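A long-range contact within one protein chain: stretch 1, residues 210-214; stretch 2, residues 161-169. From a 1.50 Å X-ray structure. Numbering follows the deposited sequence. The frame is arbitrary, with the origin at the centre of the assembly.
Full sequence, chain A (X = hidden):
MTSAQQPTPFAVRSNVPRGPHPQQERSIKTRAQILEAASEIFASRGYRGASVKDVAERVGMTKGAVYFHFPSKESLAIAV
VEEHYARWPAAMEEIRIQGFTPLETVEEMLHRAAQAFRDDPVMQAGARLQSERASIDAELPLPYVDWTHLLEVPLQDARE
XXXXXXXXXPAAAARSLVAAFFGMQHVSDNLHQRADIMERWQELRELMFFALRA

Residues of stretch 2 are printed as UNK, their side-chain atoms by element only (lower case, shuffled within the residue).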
# COMPACT_ATOMS: atom_id res chain seq x y z
N PHE A 210 6.92 8.94 17.90
CA PHE A 210 8.18 9.34 18.55
C PHE A 210 8.82 10.48 17.76
O PHE A 210 9.32 11.47 18.36
CB PHE A 210 9.15 8.19 18.68
CG PHE A 210 10.43 8.57 19.35
CD1 PHE A 210 11.50 9.09 18.61
CD2 PHE A 210 10.54 8.44 20.70
CE1 PHE A 210 12.67 9.45 19.25
CE2 PHE A 210 11.71 8.80 21.35
CZ PHE A 210 12.76 9.33 20.62
N ALA A 211 8.74 10.37 16.44
CA ALA A 211 9.30 11.38 15.53
C ALA A 211 8.47 12.65 15.42
O ALA A 211 8.99 13.69 15.00
CB ALA A 211 9.52 10.76 14.18
N LEU A 212 7.17 12.60 15.72
CA LEU A 212 6.29 13.75 15.61
C LEU A 212 6.24 14.56 16.89
O LEU A 212 6.02 15.75 16.85
CB LEU A 212 4.85 13.36 15.24
CG LEU A 212 4.75 12.80 13.82
CD1 LEU A 212 3.40 12.17 13.67
CD2 LEU A 212 4.95 13.87 12.77
N ARG A 213 6.34 13.90 18.03
CA ARG A 213 6.19 14.63 19.31
C ARG A 213 7.37 15.52 19.66
O ARG A 213 8.54 15.11 19.65
CB ARG A 213 6.04 13.67 20.46
CG ARG A 213 4.73 12.96 20.53
CD ARG A 213 4.63 12.27 21.88
NE ARG A 213 5.92 11.70 22.27
CZ ARG A 213 6.32 10.46 22.00
NH1 ARG A 213 5.52 9.60 21.32
NH2 ARG A 213 7.52 10.09 22.42
N ALA A 214 7.06 16.76 20.03
CA ALA A 214 8.05 17.60 20.64
C ALA A 214 8.44 16.97 21.97
O ALA A 214 7.56 16.48 22.72
CB ALA A 214 7.47 19.00 20.85
OXT ALA A 214 9.62 16.93 22.28
N UNK A 161 0.41 24.69 18.73
CA UNK A 161 0.40 24.42 20.15
C UNK A 161 1.79 24.14 20.71
O UNK A 161 1.98 24.13 21.90
c UNK A 161 -0.50 23.23 20.43
N UNK A 162 2.77 23.85 19.87
CA UNK A 162 4.08 23.42 20.36
C UNK A 162 4.18 21.93 20.69
O UNK A 162 5.11 21.47 21.35
N UNK A 163 3.21 21.14 20.20
CA UNK A 163 3.20 19.72 20.47
C UNK A 163 4.06 18.94 19.48
O UNK A 163 4.53 17.82 19.74
c UNK A 163 1.49 17.86 20.85
n UNK A 163 -0.22 16.70 22.04
o UNK A 163 -0.88 18.01 20.34
c UNK A 163 1.73 19.27 20.41
c UNK A 163 0.02 17.53 21.05
N UNK A 164 4.24 19.53 18.31
CA UNK A 164 4.86 18.86 17.18
C UNK A 164 6.33 19.28 17.15
O UNK A 164 6.65 20.46 17.37
c UNK A 164 3.25 19.13 13.60
c UNK A 164 3.96 18.37 14.70
c UNK A 164 4.10 19.25 15.91
c UNK A 164 3.19 17.11 15.08
N UNK A 165 7.24 18.33 16.98
CA UNK A 165 8.68 18.62 16.89
C UNK A 165 8.99 19.74 15.88
O UNK A 165 8.39 19.82 14.79
c UNK A 165 9.51 17.36 16.58
n UNK A 165 11.14 14.37 13.11
c UNK A 165 10.99 17.56 16.26
c UNK A 165 11.73 15.22 13.93
n UNK A 165 11.27 15.35 15.18
c UNK A 165 11.79 16.26 16.21
n UNK A 165 12.74 15.92 13.44
N UNK A 166 9.94 20.59 16.26
CA UNK A 166 10.34 21.74 15.46
C UNK A 166 10.78 21.30 14.09
O UNK A 166 11.56 20.34 13.93
c UNK A 166 11.45 22.52 16.14
N UNK A 167 10.24 22.00 13.10
CA UNK A 167 10.60 21.77 11.72
C UNK A 167 9.69 20.79 11.01
O UNK A 167 9.73 20.71 9.78
N UNK A 168 8.88 20.03 11.76
CA UNK A 168 7.95 19.10 11.13
C UNK A 168 6.80 19.87 10.48
O UNK A 168 6.15 20.69 11.12
c UNK A 168 8.62 17.24 12.66
c UNK A 168 7.44 18.06 12.15
c UNK A 168 6.38 17.16 11.53
N UNK A 169 6.60 19.67 9.19
CA UNK A 169 5.51 20.31 8.47
C UNK A 169 4.25 19.50 8.64
O UNK A 169 4.23 18.29 8.32
c UNK A 169 5.82 20.40 6.99
c UNK A 169 4.71 21.07 6.25
o UNK A 169 4.48 22.28 6.48
o UNK A 169 4.05 20.41 5.46
O HOH W 1 4.42 16.44 22.13

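Position 161 carries a single side-chain carbon, out of reach of stretch 1; one carbon makes it Ala161. Position 162 has no side-chain atom, and its phi of 84° would jam a CB against the preceding carbonyl oxygen. This is Gly162, which ends a helix in a Schellman motif and whose O lies 3.5 Å from CB of Ala214.

At position 163 three carbons run in line, the third carrying one oxygen and one nitrogen: a terminal amide, and the chain length gives Gln163. Its CA-to-CB bond points away from stretch 1, and the amide is hydrogen-bonded elsewhere in the structure. The backbone faces the contact instead, with Gln163 O accepting a nearly straight hydrogen bond from Ala214 N (2.8 Å, 174°).

Position 164 shows four carbons forked at the second, with no heteroatom. The fork beyond CB identifies Leu164, and one of its methyls, CD1, packs 4.1 Å from CB of Leu212. Its CA also makes a CA-H...O contact with Leu212 O at 3.3 Å.

Position 165 has three carbons, a nitrogen, then a carbon bearing two more nitrogens. That guanidinium defines Arg165. Both NE (2.8 Å) and NH2 (2.9 Å) donate to Ala211 O, which sits at the guanidinium edge, near its plane, while Arg165 N donates to Leu212 O at 2.9 Å.

Position 166 again has one carbon, which makes no contact with stretch 1: Ala166. Position 167 has none, and its phi of 93° likewise calls for glycine, Gly167. These two are the central residues of a type II turn, closed by a hydrogen bond from the backbone N of position 168 to Arg165 O (3.1 Å).

Position 168 has three carbons, two of them borne by CB. This beta-branched, wholly apolar side chain is Val168, pointing toward stretch 1 with CG1 3.8 Å from CD2 of Leu212. Position 169 has two carbons, the second carrying two oxygens, a short carboxylate: Asp169. It lies clear of stretch 1 and caps the N terminus of the following helix.

The contact thus rests on main chain. Two backbone hydrogen bonds flank Arg213 and Leu164, forming a single beta bridge where the chain ends. Arg165 adds the side-chain clasp: Ala211 O receives its two bonds one residue before the carbonyl that takes its backbone N-H. Leu212 supplies the apolar part, against Leu164 and Val168. A water donating to both Gln163 O (2.8 Å) and Ala214 O (3.2 Å) further links the C-terminal residue to stretch 2.

Stretch 2, residues 161-169: AGQLRAGVD
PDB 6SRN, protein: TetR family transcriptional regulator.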